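Local structure of glucose dehydrogenase (Serratia sp. FS14, 7CDY) at residues D9-P14 / Y331-E336; G266-A271 / R318-R323. The protein belongs to the glucose/sorbosone dehydrogenase family of beta-propeller proteins and binds a calcium ion. All blocks are in the same frame, centred on the assembly; numbering follows the deposited sequence.

Both contacts are buried and both end on the same blade of a beta-propeller, whose neighbouring strands 319-324 and 330-334 supply their second segments. Interaction 1 lies further out, its centre about 15 Å from the centre of the chain, against about 8 Å for that of interaction 2, and has partly exposed residues at its polar end. There a passing chain is held by direct hydrogen bonds and by leucine and proline packing. Interaction 2 joins inner strands of adjacent blades through ordered waters, one serine hydroxyl and close backbone packing at G269, with A271 against V322. D335 connects the two: OD1 takes H13 in interaction 1, while OD2 forms salt bridges with R318 and R320 of interaction 2.

Interaction 1: residues D9-P14 / Y331-E336; sequences DGLEHP and YLLTDE
L333 meets P14 and L11 with its branched end: CD1 lies 4.0 Å from P14 CB, and CD2 approaches the same carbon and L11 CD1. Leucine suits this buried place, where it also touches L17 further along strand 3-19. At T334 the backbone does the touching, its O lying 3.2 Å from P14 CG and almost as close to CD of the puckered ring. The T334 side chain starts out away from 9-14, and its OG1 donates to E336 OE2 on the anti lone pair, tying down the end of the segment. D335 follows, with CG anti to its backbone N (chi1 177°). Its OD1 receives H13 ND1 at 2.8 Å in a nearly straight bond (173°). OD1 lies in the imidazole plane, at the ring's edge, while the carboxylate plane is turned 64° from it. H13 ND1 meets OD1 on the syn side, somewhat out of the carboxylate plane. OD2 carries salt bridges to R318 and R320, which would probably hold the acid charged and fix its rotation. E336 closes the contact through its backbone: O accepts H13 N at 3.0 Å, and C sits over one face of the imidazole. Histidine is thus gripped at backbone and ring. The arrangement is consistent with beta-propeller closure, strand 3-19 pairing with 339-345 of the last blade and with 26-30.

Interaction 2: residues G266-A271 / R318-R323; sequences GLSGMA and RIREVR
G269 and E321 bring two parallel strands to 4.2 Å between their CA atoms, yet the strands are not joined as a sheet by direct backbone hydrogen bonds. They are the inner strands of adjacent blades in a beta-propeller, running 8° apart, and each pairs with the next strand of its own blade. Glycine suits position 269 because a CB would collide with E321 CA and V322 N across the contact, and at phi 83° it would also press on the carbonyl O of S268. A classic beta bulge, in which R320 and E321 both face L333, interrupts the regular pleat on the other side.

Direct polar contact comes from S268. Its OG, anti to the backbone N (chi1 -171°), donates to R320 O at 2.7 Å, tilted from the carbonyl plane. Serine suits the place because its hydroxyl can donate and accept at once: OG also takes a hydrogen from a water, which in turn accepts R320 NH1 at the edge of the guanidinium. The arginine's bent chain leaves NH2 to its salt bridge with D335.

Further along, water takes the place of the missing backbone bonds. One molecule accepts M270 N at 2.9 Å and lies within donating distance of both V322 O and E321 OE1, while it rests over the centre of the R323 guanidinium. E321 in turn anchors that group by a salt bridge from OE2 to R323 NH2, and its OE1 meets K128, which probably helps to balance the charge of this buried carboxylate. Next to these, the small A271 allows close apolar packing, its CB 3.9 Å from V322 CG1. A last water donates to M270 O and accepts R323 NH1 at 3.1 Å.

Interaction 1: residues D9-P14 / Y331-E336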
loop_
_atom_site.group_PDB
_atom_site.type_symbol
_atom_site.label_atom_id
_atom_site.label_comp_id
_atom_site.label_asym_id
_atom_site.label_seq_id
_atom_site.Cartn_x
_atom_site.Cartn_y
_atom_site.Cartn_z
ATOM N N ASP A 9 -7.599 -19.743 6.173
ATOM C CA ASP A 9 -6.915 -20.166 4.957
ATOM C C ASP A 9 -7.854 -20.029 3.762
ATOM O O ASP A 9 -8.946 -19.462 3.885
ATOM C CB ASP A 9 -6.400 -21.606 5.096
ATOM C CG ASP A 9 -7.525 -22.628 5.245
ATOM O OD1 ASP A 9 -8.698 -22.246 5.423
ATOM O OD2 ASP A 9 -7.226 -23.834 5.181
ATOM N N GLY A 10 -7.437 -20.531 2.605
ATOM C CA GLY A 10 -8.304 -20.529 1.438
ATOM C C GLY A 10 -8.615 -19.164 0.864
ATOM O O GLY A 10 -9.664 -18.987 0.237
ATOM N N LEU A 11 -7.738 -18.186 1.064
ATOM C CA LEU A 11 -7.914 -16.860 0.482
ATOM C C LEU A 11 -7.061 -16.805 -0.773
ATOM O O LEU A 11 -5.855 -17.041 -0.704
ATOM C CB LEU A 11 -7.451 -15.788 1.462
ATOM C CG LEU A 11 -8.282 -15.650 2.736
ATOM C CD1 LEU A 11 -7.473 -14.968 3.818
ATOM C CD2 LEU A 11 -9.581 -14.891 2.449
ATOM N N GLU A 12 -7.671 -16.508 -1.915
ATOM C CA GLU A 12 -6.932 -16.550 -3.180
ATOM C C GLU A 12 -6.192 -15.232 -3.384
ATOM O O GLU A 12 -6.807 -14.205 -3.704
ATOM C CB GLU A 12 -7.858 -16.855 -4.355
ATOM C CG GLU A 12 -7.082 -17.072 -5.650
ATOM C CD GLU A 12 -7.959 -17.354 -6.853
ATOM O OE1 GLU A 12 -7.394 -17.726 -7.908
ATOM O OE2 GLU A 12 -9.193 -17.204 -6.762
ATOM N N HIS A 13 -4.878 -15.254 -3.199
ATOM C CA HIS A 13 -4.045 -14.064 -3.320
ATOM C C HIS A 13 -4.633 -12.856 -2.577
ATOM O O HIS A 13 -4.946 -11.831 -3.181
ATOM C CB HIS A 13 -3.762 -13.741 -4.782
ATOM C CG HIS A 13 -2.961 -14.809 -5.461
ATOM N ND1 HIS A 13 -1.603 -14.942 -5.276
ATOM C CD2 HIS A 13 -3.333 -15.825 -6.277
ATOM C CE1 HIS A 13 -1.166 -15.979 -5.971
ATOM N NE2 HIS A 13 -2.196 -16.533 -6.585
ATOM N N PRO A 14 -4.813 -12.967 -1.268
ATOM C CA PRO A 14 -5.319 -11.823 -0.506
ATOM C C PRO A 14 -4.328 -10.674 -0.575
ATOM O O PRO A 14 -3.114 -10.877 -0.685
ATOM C CB PRO A 14 -5.445 -12.377 0.917
ATOM C CG PRO A 14 -4.371 -13.445 0.981
ATOM C CD PRO A 14 -4.354 -14.065 -0.395
ATOM N N TYR A 331 -1.355 -8.414 12.288
ATOM C CA TYR A 331 -2.162 -9.239 11.402
ATOM C C TYR A 331 -1.555 -9.197 10.005
ATOM O O TYR A 331 -1.291 -8.113 9.470
ATOM C CB TYR A 331 -3.621 -8.763 11.396
ATOM C CG TYR A 331 -4.353 -9.116 12.675
ATOM C CD1 TYR A 331 -4.131 -8.401 13.847
ATOM C CD2 TYR A 331 -5.235 -10.183 12.715
ATOM C CE1 TYR A 331 -4.789 -8.741 15.028
ATOM C CE2 TYR A 331 -5.898 -10.523 13.881
ATOM C CZ TYR A 331 -5.669 -9.801 15.029
ATOM O OH TYR A 331 -6.337 -10.152 16.188
ATOM N N LEU A 332 -1.314 -10.373 9.427
ATOM C CA LEU A 332 -0.652 -10.501 8.139
ATOM C C LEU A 332 -1.527 -11.269 7.165
ATOM O O LEU A 332 -2.350 -12.102 7.569
ATOM C CB LEU A 332 0.667 -11.286 8.262
ATOM C CG LEU A 332 1.674 -10.909 9.347
ATOM C CD1 LEU A 332 2.968 -11.702 9.170
ATOM C CD2 LEU A 332 1.957 -9.428 9.385
ATOM N N LEU A 333 -1.324 -11.002 5.868
ATOM C CA LEU A 333 -1.850 -11.839 4.798
ATOM C C LEU A 333 -0.693 -12.411 4.000
ATOM O O LEU A 333 0.318 -11.732 3.790
ATOM C CB LEU A 333 -2.723 -11.042 3.826
ATOM C CG LEU A 333 -3.970 -10.391 4.426
ATOM C CD1 LEU A 333 -4.641 -9.432 3.430
ATOM C CD2 LEU A 333 -4.955 -11.440 4.913
ATOM N N THR A 334 -0.837 -13.654 3.552
ATOM C CA THR A 334 0.187 -14.300 2.739
ATOM C C THR A 334 -0.259 -14.377 1.287
ATOM O O THR A 334 -1.429 -14.647 1.000
ATOM C CB THR A 334 0.590 -15.686 3.268
ATOM O OG1 THR A 334 -0.459 -16.635 3.017
ATOM C CG2 THR A 334 0.878 -15.626 4.748
ATOM N N ASP A 335 0.679 -14.123 0.372
ATOM C CA ASP A 335 0.363 -14.008 -1.057
ATOM C C ASP A 335 0.578 -15.348 -1.748
ATOM O O ASP A 335 1.621 -15.619 -2.346
ATOM C CB ASP A 335 1.201 -12.924 -1.724
ATOM C CG ASP A 335 0.940 -12.835 -3.225
ATOM O OD1 ASP A 335 -0.201 -13.144 -3.640
ATOM O OD2 ASP A 335 1.868 -12.486 -3.987
ATOM N N GLU A 336 -0.451 -16.183 -1.689
ATOM C CA GLU A 336 -0.437 -17.479 -2.354
ATOM C C GLU A 336 -1.868 -17.855 -2.697
ATOM O O GLU A 336 -2.822 -17.204 -2.266
ATOM C CB GLU A 336 0.203 -18.556 -1.476
ATOM C CG GLU A 336 -0.438 -18.654 -0.124
ATOM C CD GLU A 336 0.330 -19.520 0.852
ATOM O OE1 GLU A 336 0.578 -20.705 0.534
ATOM O OE2 GLU A 336 0.675 -19.016 1.944
HETATM O O HOH W 1 -1.654 -10.787 -3.128
#

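Interaction 2: residues G266-A271 / R318-R323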
loop_
_atom_site.group_PDB
_atom_site.type_symbol
_atom_site.label_atom_id
_atom_site.label_comp_id
_atom_site.label_asym_id
_atom_site.label_seq_id
_atom_site.Cartn_x
_atom_site.Cartn_y
_atom_site.Cartn_z
ATOM N N GLY A 266 11.474 -7.476 -1.419
ATOM C CA GLY A 266 10.137 -7.413 -1.974
ATOM C C GLY A 266 9.165 -6.798 -0.985
ATOM O O GLY A 266 8.200 -7.450 -0.581
ATOM N N LEU A 267 9.396 -5.540 -0.599
ATOM C CA LEU A 267 8.630 -4.923 0.481
ATOM C C LEU A 267 7.151 -4.822 0.131
ATOM O O LEU A 267 6.784 -4.356 -0.950
ATOM C CB LEU A 267 9.157 -3.517 0.755
ATOM C CG LEU A 267 10.659 -3.333 0.957
ATOM C CD1 LEU A 267 10.949 -1.862 1.202
ATOM C CD2 LEU A 267 11.205 -4.202 2.092
ATOM N N SER A 268 6.302 -5.221 1.075
ATOM C CA SER A 268 4.859 -5.184 0.865
ATOM C C SER A 268 4.168 -5.098 2.211
ATOM O O SER A 268 4.392 -5.946 3.081
ATOM C CB SER A 268 4.412 -6.449 0.134
ATOM O OG SER A 268 3.058 -6.353 -0.262
ATOM N N GLY A 269 3.319 -4.086 2.379
ATOM C CA GLY A 269 2.651 -3.914 3.658
ATOM C C GLY A 269 3.524 -3.177 4.653
ATOM O O GLY A 269 4.754 -3.317 4.647
ATOM N N MET A 270 2.916 -2.355 5.503
ATOM C CA MET A 270 3.697 -1.669 6.521
ATOM C C MET A 270 2.777 -1.198 7.633
ATOM O O MET A 270 1.674 -0.712 7.374
ATOM C CB MET A 270 4.542 -0.506 5.961
ATOM C CG MET A 270 3.788 0.790 5.720
ATOM S SD MET A 270 4.769 2.136 4.985
ATOM C CE MET A 270 5.954 2.503 6.274
ATOM N N ALA A 271 3.249 -1.347 8.864
ATOM C CA ALA A 271 2.499 -0.950 10.050
ATOM C C ALA A 271 3.459 -0.534 11.152
ATOM O O ALA A 271 4.425 -1.248 11.435
ATOM C CB ALA A 271 1.616 -2.094 10.560
ATOM N N ARG A 318 5.042 -15.759 1.598
ATOM C CA ARG A 318 5.205 -14.413 1.063
ATOM C C ARG A 318 4.300 -13.461 1.832
ATOM O O ARG A 318 3.076 -13.620 1.814
ATOM C CB ARG A 318 4.796 -14.426 -0.405
ATOM C CG ARG A 318 5.692 -15.312 -1.269
ATOM C CD ARG A 318 5.047 -15.619 -2.614
ATOM N NE ARG A 318 4.482 -14.437 -3.266
ATOM C CZ ARG A 318 5.188 -13.569 -3.985
ATOM N NH1 ARG A 318 6.496 -13.735 -4.143
ATOM N NH2 ARG A 318 4.588 -12.524 -4.543
ATOM N N ILE A 319 4.874 -12.476 2.515
ATOM C CA ILE A 319 4.086 -11.588 3.372
ATOM C C ILE A 319 3.654 -10.367 2.564
ATOM O O ILE A 319 4.485 -9.547 2.167
ATOM C CB ILE A 319 4.830 -11.202 4.656
ATOM C CG1 ILE A 319 5.255 -12.455 5.444
ATOM C CG2 ILE A 319 3.955 -10.294 5.520
ATOM C CD1 ILE A 319 4.138 -13.464 5.682
ATOM N N ARG A 320 2.348 -10.263 2.317
ATOM C CA ARG A 320 1.766 -9.252 1.446
ATOM C C ARG A 320 1.225 -8.045 2.201
ATOM O O ARG A 320 1.255 -6.918 1.677
ATOM C CB ARG A 320 0.625 -9.902 0.650
ATOM C CG ARG A 320 -0.376 -8.964 -0.034
ATOM C CD ARG A 320 0.201 -8.203 -1.226
ATOM N NE ARG A 320 0.503 -9.063 -2.366
ATOM C CZ ARG A 320 1.241 -8.684 -3.407
ATOM N NH1 ARG A 320 1.757 -7.463 -3.454
ATOM N NH2 ARG A 320 1.479 -9.532 -4.395
ATOM N N GLU A 321 0.723 -8.247 3.414
ATOM C CA GLU A 321 0.019 -7.199 4.145
ATOM C C GLU A 321 0.394 -7.293 5.612
ATOM O O GLU A 321 0.593 -8.396 6.133
ATOM C CB GLU A 321 -1.507 -7.385 4.011
ATOM C CG GLU A 321 -2.377 -6.413 4.847
ATOM C CD GLU A 321 -2.355 -4.986 4.308
ATOM O OE1 GLU A 321 -1.256 -4.422 4.124
ATOM O OE2 GLU A 321 -3.440 -4.409 4.070
ATOM N N VAL A 322 0.523 -6.133 6.261
ATOM C CA VAL A 322 0.808 -6.034 7.690
ATOM C C VAL A 322 -0.067 -4.940 8.280
ATOM O O VAL A 322 -0.035 -3.799 7.805
ATOM C CB VAL A 322 2.277 -5.635 7.933
ATOM C CG1 VAL A 322 2.592 -5.714 9.416
ATOM C CG2 VAL A 322 3.243 -6.493 7.127
ATOM N N ARG A 323 -0.817 -5.262 9.334
ATOM C CA ARG A 323 -1.572 -4.237 10.049
ATOM C C ARG A 323 -1.394 -4.428 11.546
ATOM O O ARG A 323 -1.298 -5.558 12.033
ATOM C CB ARG A 323 -3.076 -4.251 9.710
ATOM C CG ARG A 323 -3.411 -4.015 8.249
ATOM C CD ARG A 323 -3.242 -2.549 7.796
ATOM N NE ARG A 323 -3.410 -2.477 6.345
ATOM C CZ ARG A 323 -3.105 -1.442 5.566
ATOM N NH1 ARG A 323 -2.612 -0.321 6.081
ATOM N NH2 ARG A 323 -3.298 -1.555 4.254
HETATM O O HOH W 2 1.218 -5.149 -1.940
HETATM O O HOH W 3 0.003 -2.412 5.337
HETATM O O HOH W 4 -0.689 0.268 8.460
#